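Local coordinates for protein Lysine/ornithine decarboxylase (Selenomonas ruminantium, PDB 5GJO) that decarboxylates both L-lysine and L-ornithine with similar efficiency, using pyridoxal 5'-phosphate as cofactor, to yield cadaverine and putrescine, at residues L268-I273 and D343-T348; G289-F294 and D325-L330; K3-S8 and V25-K30. The protein carries 2 engineered substitutions. All blocks are in the same frame, centred on the assembly; numbering follows the deposited sequence.

Contact 1. Residues L268-I273 and D343-T348; sequences LVTSVI and DKVLVT
Thr270 sets its methyl CG2 against Val345, side by side and pointing the same way, with Thr270 CG2 3.5 Å from Val345 CG2. Each of these methyls sits in the crowded position between its own backbone N and carbonyl carbon, and for Thr270 this leaves OG1 anti to the N, where it bonds Asp287. On the same face, CB of Leu268 comes 4.0 Å from CB of Val347, and the layer continues onto Leu286 and Leu306 of neighbouring strands. The two segments are adjacent antiparallel strands, their axes at 147°, in the mixed sheet of the beta domain that accompanies the PLP-binding barrel in this decarboxylase family. Paired bonds join Leu268 with Val347 and Thr270 with Val345; within them Val347 N lies 2.8 Å from Leu268 O, whereas Thr270 N is a longer 3.2 Å from Val345 O. Past the last bridge, Val272 N still reaches Asp343 O at 2.8 Å.

The other face carries Val269, Ser271, Lys344 and Leu346, and Val12 of helix 9-18 packs over it. Lys344 bends at chi2 (77°) and again at chi4 (80°), the second bend bringing NZ back to donate to Ser271 OG at 2.8 Å. NZ also bonds Gly342 O, and Ser271 OG has a second partner in Thr21 OG1. An alanine in place of Lys344 would probably leave Ser271 OG without this donor and open a gap beside Val269 CG1, which CG of the lysine now touches. Farther along, the side chains of Leu346 and Val269 cross, with Leu346 CD1 4.1 Å from Val269 CG2.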
loop_
_atom_site.group_PDB
_atom_site.type_symbol
_atom_site.label_atom_id
_atom_site.label_comp_id
_atom_site.label_asym_id
_atom_site.label_seq_id
_atom_site.Cartn_x
_atom_site.Cartn_y
_atom_site.Cartn_z
ATOM N N LEU A 268 -16.543 -0.307 -6.901
ATOM C CA LEU A 268 -15.479 -0.651 -7.830
ATOM C C LEU A 268 -15.977 -1.487 -8.953
ATOM O O LEU A 268 -16.721 -2.521 -8.734
ATOM C CB LEU A 268 -14.376 -1.451 -7.143
ATOM C CG LEU A 268 -13.268 -1.990 -8.011
ATOM C CD1 LEU A 268 -12.346 -0.874 -8.492
ATOM C CD2 LEU A 268 -12.480 -2.956 -7.109
ATOM N N VAL A 269 -15.581 -1.133 -10.165
ATOM C CA VAL A 269 -15.852 -1.952 -11.372
ATOM C C VAL A 269 -14.522 -2.471 -11.917
ATOM O O VAL A 269 -13.596 -1.679 -12.212
ATOM C CB VAL A 269 -16.555 -1.169 -12.487
ATOM C CG1 VAL A 269 -16.911 -2.094 -13.638
ATOM C CG2 VAL A 269 -17.861 -0.515 -11.941
ATOM N N THR A 270 -14.427 -3.767 -12.002
ATOM C CA THR A 270 -13.202 -4.448 -12.410
ATOM C C THR A 270 -13.519 -5.538 -13.400
ATOM O O THR A 270 -14.574 -6.206 -13.285
ATOM C CB THR A 270 -12.368 -4.852 -11.193
ATOM O OG1 THR A 270 -11.209 -5.572 -11.614
ATOM C CG2 THR A 270 -13.133 -5.748 -10.271
ATOM N N SER A 271 -12.627 -5.767 -14.354
ATOM C CA SER A 271 -12.831 -6.831 -15.364
ATOM C C SER A 271 -12.053 -8.096 -15.027
ATOM O O SER A 271 -10.917 -8.032 -14.499
ATOM C CB SER A 271 -12.370 -6.382 -16.749
ATOM O OG SER A 271 -13.155 -5.305 -17.190
ATOM N N VAL A 272 -12.645 -9.208 -15.438
ATOM C CA VAL A 272 -11.941 -10.506 -15.548
ATOM C C VAL A 272 -10.984 -10.426 -16.756
ATOM O O VAL A 272 -11.385 -10.226 -17.904
ATOM C CB VAL A 272 -12.924 -11.714 -15.712
ATOM C CG1 VAL A 272 -12.152 -13.067 -15.858
ATOM C CG2 VAL A 272 -13.873 -11.710 -14.541
ATOM N N ILE A 273 -9.710 -10.510 -16.459
ATOM C CA ILE A 273 -8.669 -10.484 -17.487
ATOM C C ILE A 273 -8.095 -11.871 -17.810
ATOM O O ILE A 273 -7.414 -12.043 -18.831
ATOM C CB ILE A 273 -7.548 -9.426 -17.246
ATOM C CG1 ILE A 273 -6.822 -9.647 -15.938
ATOM C CG2 ILE A 273 -8.072 -8.005 -17.269
ATOM C CD1 ILE A 273 -5.586 -8.799 -15.834
ATOM N N ASP A 343 -15.801 -10.183 -18.748
ATOM C CA ASP A 343 -16.925 -9.973 -17.820
ATOM C C ASP A 343 -16.479 -8.944 -16.766
ATOM O O ASP A 343 -15.278 -8.893 -16.393
ATOM C CB ASP A 343 -17.395 -11.256 -17.111
ATOM C CG ASP A 343 -18.107 -12.275 -18.062
ATOM O OD1 ASP A 343 -18.439 -11.910 -19.192
ATOM O OD2 ASP A 343 -18.337 -13.404 -17.581
ATOM N N LYS A 344 -17.405 -8.092 -16.357
ATOM C CA LYS A 344 -17.143 -7.152 -15.288
ATOM C C LYS A 344 -17.784 -7.672 -14.022
ATOM O O LYS A 344 -18.850 -8.223 -14.059
ATOM C CB LYS A 344 -17.674 -5.756 -15.606
ATOM C CG LYS A 344 -16.869 -5.007 -16.653
ATOM C CD LYS A 344 -17.193 -5.541 -18.026
ATOM C CE LYS A 344 -16.380 -4.862 -19.101
ATOM N NZ LYS A 344 -14.985 -5.368 -19.249
ATOM N N VAL A 345 -17.085 -7.504 -12.919
ATOM C CA VAL A 345 -17.641 -7.720 -11.609
ATOM C C VAL A 345 -17.714 -6.403 -10.867
ATOM O O VAL A 345 -17.017 -5.395 -11.223
ATOM C CB VAL A 345 -16.865 -8.781 -10.764
ATOM C CG1 VAL A 345 -16.931 -10.127 -11.474
ATOM C CG2 VAL A 345 -15.455 -8.363 -10.422
ATOM N N LEU A 346 -18.550 -6.433 -9.836
ATOM C CA LEU A 346 -18.832 -5.218 -9.055
ATOM C C LEU A 346 -18.552 -5.391 -7.595
ATOM O O LEU A 346 -19.016 -6.352 -7.000
ATOM C CB LEU A 346 -20.285 -4.787 -9.276
ATOM C CG LEU A 346 -20.816 -3.557 -8.513
ATOM C CD1 LEU A 346 -20.270 -2.270 -9.095
ATOM C CD2 LEU A 346 -22.383 -3.500 -8.449
ATOM N N VAL A 347 -17.817 -4.441 -6.986
ATOM C CA VAL A 347 -17.599 -4.480 -5.575
ATOM C C VAL A 347 -18.235 -3.236 -4.931
ATOM O O VAL A 347 -17.946 -2.068 -5.347
ATOM C CB VAL A 347 -16.104 -4.542 -5.186
ATOM C CG1 VAL A 347 -15.932 -4.760 -3.689
ATOM C CG2 VAL A 347 -15.451 -5.676 -5.921
ATOM N N THR A 348 -19.102 -3.461 -3.955
ATOM C CA THR A 348 -19.925 -2.374 -3.330
ATOM C C THR A 348 -19.270 -1.941 -2.014
ATOM O O THR A 348 -18.355 -2.639 -1.550
ATOM C CB THR A 348 -21.421 -2.704 -3.166
ATOM O OG1 THR A 348 -21.601 -3.953 -2.415
ATOM C CG2 THR A 348 -22.027 -2.790 -4.510
#

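Contact 2. Residues G289-F294 and D325-L330; sequences GIYGCF and DGIDVL
Ile290 packs close against Asp328, the two side chains sliding past each other in opposite directions, with Ile290 CG2 3.5 Å from Asp328 OD1. The same oxygen accepts from Ile290 N at 3.0 Å in a nearly straight bond (177° at the hydrogen) that arrives from above the carboxylate plane. Close fit continues at Gly289, where a beta carbon would run into OD1. Leu330 fills the next place: its CD2 lies against Ile290 CB, while CD1 stands 3.8 Å above the plane of the Phe294 ring, offset toward the rim, as a CH-pi contact.

Both segments begin with a type I turn, Gly289 to Gly292 and Asp325 to Asp328, the second running into strand 329-336 of the beta domain and following Cys324, the probable proton donor shared with the dimeric partner. Asp325 OD1 accepts from Ile327 N, an Asx turn, which probably limits the rotation of the carboxylate whose OD2 accepts from Tyr291 OH at 2.7 Å. Ring and carboxylate planes are 42° apart. Phe361 and, from the second subunit, Tyr299 stack with the tyrosine ring.

The looser side lies at partly exposed Ile327, whose CG2 comes no nearer to Tyr291 than 4.1 Å, at OH. A water accepts from Tyr291 N and donates to Asp328 OD2 at 2.8 Å, adding a water-mediated link beside the direct Ile290-Asp328 bond; OD2 is also bonded to Ser323.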
loop_
_atom_site.group_PDB
_atom_site.type_symbol
_atom_site.label_atom_id
_atom_site.label_comp_id
_atom_site.label_asym_id
_atom_site.label_seq_id
_atom_site.Cartn_x
_atom_site.Cartn_y
_atom_site.Cartn_z
ATOM N N GLY A 289 -6.518 -5.370 -7.688
ATOM C CA GLY A 289 -6.137 -6.382 -6.646
ATOM C C GLY A 289 -5.662 -5.753 -5.326
ATOM O O GLY A 289 -5.938 -4.561 -4.983
ATOM N N ILE A 290 -4.912 -6.558 -4.587
ATOM C CA ILE A 290 -4.539 -6.278 -3.207
ATOM C C ILE A 290 -3.536 -5.135 -3.084
ATOM O O ILE A 290 -3.436 -4.531 -2.004
ATOM C CB ILE A 290 -4.046 -7.547 -2.526
ATOM C CG1 ILE A 290 -4.231 -7.426 -1.004
ATOM C CG2 ILE A 290 -2.585 -7.807 -2.890
ATOM C CD1 ILE A 290 -4.111 -8.714 -0.267
ATOM N N TYR A 291 -2.892 -4.758 -4.192
ATOM C CA TYR A 291 -2.029 -3.583 -4.194
ATOM C C TYR A 291 -2.742 -2.331 -4.669
ATOM O O TYR A 291 -2.115 -1.288 -4.770
ATOM C CB TYR A 291 -0.797 -3.788 -5.040
ATOM C CG TYR A 291 0.204 -4.736 -4.426
ATOM C CD1 TYR A 291 1.117 -4.264 -3.508
ATOM C CD2 TYR A 291 0.268 -6.095 -4.798
ATOM C CE1 TYR A 291 2.051 -5.114 -2.939
ATOM C CE2 TYR A 291 1.230 -6.950 -4.191
ATOM C CZ TYR A 291 2.105 -6.423 -3.305
ATOM O OH TYR A 291 3.113 -7.206 -2.710
ATOM N N GLY A 292 -4.036 -2.469 -4.961
ATOM C CA GLY A 292 -4.891 -1.317 -5.265
ATOM C C GLY A 292 -5.990 -1.181 -4.260
ATOM O O GLY A 292 -5.720 -1.130 -3.080
ATOM N N CYS A 293 -7.250 -1.028 -4.739
ATOM C CA CYS A 293 -8.388 -0.823 -3.887
ATOM C C CYS A 293 -8.633 -1.955 -2.867
ATOM O O CYS A 293 -9.108 -1.674 -1.779
ATOM C CB CYS A 293 -9.680 -0.576 -4.667
ATOM S SG CYS A 293 -9.463 1.026 -5.498
ATOM N N PHE A 294 -8.186 -3.155 -3.153
ATOM C CA PHE A 294 -8.345 -4.251 -2.202
ATOM C C PHE A 294 -7.259 -4.279 -1.160
ATOM O O PHE A 294 -7.203 -5.222 -0.363
ATOM C CB PHE A 294 -8.401 -5.613 -2.907
ATOM C CG PHE A 294 -9.589 -5.817 -3.801
ATOM C CD1 PHE A 294 -10.754 -6.307 -3.263
ATOM C CD2 PHE A 294 -9.474 -5.669 -5.183
ATOM C CE1 PHE A 294 -11.838 -6.577 -4.095
ATOM C CE2 PHE A 294 -10.572 -5.963 -6.019
ATOM C CZ PHE A 294 -11.731 -6.391 -5.447
ATOM N N ASP A 325 2.526 -11.178 -7.763
ATOM C CA ASP A 325 2.813 -11.582 -6.383
ATOM C C ASP A 325 1.776 -12.618 -5.934
ATOM O O ASP A 325 0.556 -12.473 -6.136
ATOM C CB ASP A 325 2.771 -10.356 -5.514
ATOM C CG ASP A 325 3.292 -10.570 -4.106
ATOM O OD1 ASP A 325 3.099 -11.668 -3.496
ATOM O OD2 ASP A 325 3.863 -9.606 -3.577
ATOM N N GLY A 326 2.258 -13.634 -5.243
ATOM C CA GLY A 326 1.430 -14.690 -4.702
ATOM C C GLY A 326 0.417 -14.247 -3.656
ATOM O O GLY A 326 -0.576 -14.893 -3.430
ATOM N N ILE A 327 0.730 -13.172 -2.965
ATOM C CA ILE A 327 -0.158 -12.634 -1.974
ATOM C C ILE A 327 -1.436 -12.024 -2.576
ATOM O O ILE A 327 -2.349 -11.736 -1.873
ATOM C CB ILE A 327 0.556 -11.629 -1.065
ATOM C CG1 ILE A 327 -0.097 -11.596 0.301
ATOM C CG2 ILE A 327 0.610 -10.251 -1.685
ATOM C CD1 ILE A 327 0.725 -10.845 1.308
ATOM N N ASP A 328 -1.443 -11.786 -3.877
ATOM C CA ASP A 328 -2.543 -11.071 -4.506
ATOM C C ASP A 328 -3.730 -12.006 -4.788
ATOM O O ASP A 328 -4.172 -12.169 -5.906
ATOM C CB ASP A 328 -2.018 -10.406 -5.794
ATOM C CG ASP A 328 -2.915 -9.291 -6.306
ATOM O OD1 ASP A 328 -4.029 -9.127 -5.814
ATOM O OD2 ASP A 328 -2.487 -8.600 -7.224
ATOM N N VAL A 329 -4.255 -12.592 -3.729
ATOM C CA VAL A 329 -5.434 -13.438 -3.825
ATOM C C VAL A 329 -6.514 -12.788 -2.980
ATOM O O VAL A 329 -6.288 -12.502 -1.821
ATOM C CB VAL A 329 -5.177 -14.870 -3.310
ATOM C CG1 VAL A 329 -6.424 -15.715 -3.443
ATOM C CG2 VAL A 329 -4.021 -15.516 -4.052
ATOM N N LEU A 330 -7.678 -12.567 -3.577
ATOM C CA LEU A 330 -8.667 -11.685 -2.972
ATOM C C LEU A 330 -9.779 -12.517 -2.264
ATOM O O LEU A 330 -10.235 -12.140 -1.167
ATOM C CB LEU A 330 -9.294 -10.898 -4.087
ATOM C CG LEU A 330 -8.296 -10.156 -4.981
ATOM C CD1 LEU A 330 -8.979 -9.420 -6.099
ATOM C CD2 LEU A 330 -7.464 -9.231 -4.117
HETATM O O HOH W 1 -2.984 -5.893 -6.925
#

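Contact 3. Residues K3-S8 and V25-K30; sequences KNFRLS and VASLDK. With SO4 (sulfate ion), chain E.
Ser27 places its CB squarely over the centre of the Phe5 ring, 3.6 Å from the centroid and 11° off the ring normal, a CH-pi contact made by a serine rather than an aliphatic residue. The serine stands at the junction of two parts of the fold: strand 23-26 belongs to the mixed sheet of the beta domain, and helix 28-41 leads into the TIM-like barrel that binds the cofactor. As N-cap of that helix, Ser27 has OG anti to its own backbone N (chi1 164°), and the oxygen accepts from Lys30 N at 3.0 Å; it also bonds Glu373.

With CG anti to the backbone N (chi1 172°), the Phe5 ring is directed to Ser27 and Val25. The edge of the ring meets Val25 O, 3.6 Å from Phe5 CE2, and the Phe5 and Val25 side chains cross at about a right angle, while Phe372 adds a further aromatic neighbour. Beyond it, Leu7 CD1 rests 4.0 Å from Val25 CG2 and joins Val12 and Leu15 of helix 9-18 in covering the sheet.

Lys30 touches Phe5 with CG, against Phe5 CB, and its chain, bent at chi2, carries on to Lys3 O, which NZ meets at 3.3 Å in a weak bond beside its salt bridge to Glu33. NZ also donates to a water.

Arg6 makes no contact with 25-30; its chain is extended from CG to NE. A sulfate ion, probably from the crystallisation liquor, lies at the edge of its guanidinium, with NH1 donating to sulfate O1 at 3.1 Å.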
loop_
_atom_site.group_PDB
_atom_site.type_symbol
_atom_site.label_atom_id
_atom_site.label_comp_id
_atom_site.label_asym_id
_atom_site.label_seq_id
_atom_site.Cartn_x
_atom_site.Cartn_y
_atom_site.Cartn_z
ATOM N N LYS A 3 -30.503 3.334 1.701
ATOM C CA LYS A 3 -30.033 2.405 0.632
ATOM C C LYS A 3 -28.541 2.657 0.314
ATOM O O LYS A 3 -28.192 3.782 0.027
ATOM C CB LYS A 3 -30.859 2.640 -0.631
ATOM C CG LYS A 3 -30.735 1.551 -1.686
ATOM C CD LYS A 3 -31.831 0.468 -1.593
ATOM C CE LYS A 3 -33.062 0.862 -2.414
ATOM N NZ LYS A 3 -34.031 -0.259 -2.542
ATOM N N ASN A 4 -27.706 1.620 0.269
ATOM C CA ASN A 4 -26.330 1.786 -0.123
ATOM C C ASN A 4 -26.241 2.111 -1.620
ATOM O O ASN A 4 -27.130 1.716 -2.355
ATOM C CB ASN A 4 -25.541 0.518 0.161
ATOM C CG ASN A 4 -25.507 0.171 1.629
ATOM O OD1 ASN A 4 -25.545 1.025 2.472
ATOM N ND2 ASN A 4 -25.565 -1.119 1.902
ATOM N N PHE A 5 -25.220 2.838 -2.093
ATOM C CA PHE A 5 -25.130 3.103 -3.524
ATOM C C PHE A 5 -24.672 1.801 -4.195
ATOM O O PHE A 5 -23.697 1.110 -3.756
ATOM C CB PHE A 5 -24.096 4.213 -3.763
ATOM C CG PHE A 5 -23.786 4.442 -5.198
ATOM C CD1 PHE A 5 -24.781 4.815 -6.056
ATOM C CD2 PHE A 5 -22.481 4.219 -5.725
ATOM C CE1 PHE A 5 -24.504 5.032 -7.405
ATOM C CE2 PHE A 5 -22.214 4.440 -7.057
ATOM C CZ PHE A 5 -23.214 4.855 -7.894
ATOM N N ARG A 6 -25.379 1.408 -5.241
ATOM C CA ARG A 6 -25.037 0.209 -5.966
ATOM C C ARG A 6 -25.375 0.403 -7.416
ATOM O O ARG A 6 -26.561 0.643 -7.770
ATOM C CB ARG A 6 -25.896 -0.946 -5.455
ATOM C CG ARG A 6 -25.614 -2.219 -6.245
ATOM C CD ARG A 6 -26.139 -3.509 -5.568
ATOM N NE ARG A 6 -25.956 -4.651 -6.489
ATOM C CZ ARG A 6 -26.101 -5.931 -6.153
ATOM N NH1 ARG A 6 -26.438 -6.247 -4.931
ATOM N NH2 ARG A 6 -25.925 -6.892 -7.085
ATOM N N LEU A 7 -24.416 0.171 -8.270
ATOM C CA LEU A 7 -24.662 0.192 -9.671
ATOM C C LEU A 7 -25.471 -1.025 -10.101
ATOM O O LEU A 7 -25.240 -2.111 -9.648
ATOM C CB LEU A 7 -23.332 0.191 -10.445
ATOM C CG LEU A 7 -22.468 1.451 -10.266
ATOM C CD1 LEU A 7 -21.102 1.192 -10.784
ATOM C CD2 LEU A 7 -23.072 2.722 -10.848
ATOM N N SER A 8 -26.373 -0.841 -11.062
ATOM C CA SER A 8 -27.029 -1.947 -11.691
ATOM C C SER A 8 -26.140 -2.635 -12.705
ATOM O O SER A 8 -25.215 -2.098 -13.182
ATOM C CB SER A 8 -28.316 -1.488 -12.396
ATOM O OG SER A 8 -28.007 -0.802 -13.583
ATOM N N VAL A 25 -16.533 4.276 -8.821
ATOM C CA VAL A 25 -17.622 5.189 -9.128
ATOM C C VAL A 25 -18.202 5.702 -7.796
ATOM O O VAL A 25 -18.628 4.866 -6.928
ATOM C CB VAL A 25 -18.742 4.515 -9.944
ATOM C CG1 VAL A 25 -19.881 5.470 -10.198
ATOM C CG2 VAL A 25 -18.212 3.863 -11.233
ATOM N N ALA A 26 -18.119 6.990 -7.559
ATOM C CA ALA A 26 -18.588 7.667 -6.375
ATOM C C ALA A 26 -19.859 8.435 -6.580
ATOM O O ALA A 26 -19.940 9.285 -7.533
ATOM C CB ALA A 26 -17.544 8.632 -5.863
ATOM N N SER A 27 -20.817 8.247 -5.664
ATOM C CA SER A 27 -22.088 8.995 -5.723
ATOM C C SER A 27 -22.082 10.154 -4.722
ATOM O O SER A 27 -22.067 9.966 -3.515
ATOM C CB SER A 27 -23.275 8.090 -5.481
ATOM O OG SER A 27 -24.470 8.844 -5.167
ATOM N N LEU A 28 -22.022 11.359 -5.255
ATOM C CA LEU A 28 -22.056 12.570 -4.408
ATOM C C LEU A 28 -23.371 12.621 -3.676
ATOM O O LEU A 28 -23.439 13.075 -2.517
ATOM C CB LEU A 28 -21.872 13.804 -5.273
ATOM C CG LEU A 28 -20.509 13.965 -5.890
ATOM C CD1 LEU A 28 -20.429 15.242 -6.735
ATOM C CD2 LEU A 28 -19.297 13.892 -4.943
ATOM N N ASP A 29 -24.467 12.246 -4.347
ATOM C CA ASP A 29 -25.772 12.277 -3.688
ATOM C C ASP A 29 -25.793 11.346 -2.460
ATOM O O ASP A 29 -26.391 11.692 -1.433
ATOM C CB ASP A 29 -26.924 11.912 -4.584
ATOM C CG ASP A 29 -27.284 13.014 -5.619
ATOM O OD1 ASP A 29 -26.590 14.059 -5.699
ATOM O OD2 ASP A 29 -28.214 12.690 -6.410
ATOM N N LYS A 30 -25.081 10.214 -2.540
ATOM C CA LYS A 30 -25.089 9.290 -1.391
ATOM C C LYS A 30 -24.169 9.887 -0.302
ATOM O O LYS A 30 -24.545 9.755 0.910
ATOM C CB LYS A 30 -24.560 7.885 -1.742
ATOM C CG LYS A 30 -24.558 6.885 -0.578
ATOM C CD LYS A 30 -25.909 6.623 0.091
ATOM C CE LYS A 30 -25.658 5.704 1.268
ATOM N NZ LYS A 30 -26.760 5.752 2.211
HETATM S S SO4 E . -25.900 -10.408 -4.998
HETATM O O1 SO4 E . -26.736 -9.325 -4.400
HETATM O O2 SO4 E . -25.145 -11.083 -3.918
HETATM O O3 SO4 E . -26.872 -11.282 -5.703
HETATM O O4 SO4 E . -24.923 -10.025 -6.055
HETATM O O HOH W 2 -26.280 3.211 3.455
#

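In the fold
From the N terminus, contact 3 closes the first loop: after residues 3-8 the chain runs through helix 9-18 and returns as 25-30 to lie against them, where it passes from the beta-domain sheet into the barrel. The barrel follows before the chain comes back to that sheet on strand 266-276. There contact 1 opens, and strand 344-347 closes it; contact 2 lies wholly within the intervening chain, joining the loop after strand 283-286 to the start of strand 329-336. No loops cross. Contact 1 stands between the others: Phe294 of contact 2 packs on Leu268 and Val347, while Leu7 of contact 3 meets Val269 and Leu346. Contacts 2 and 3 do not touch.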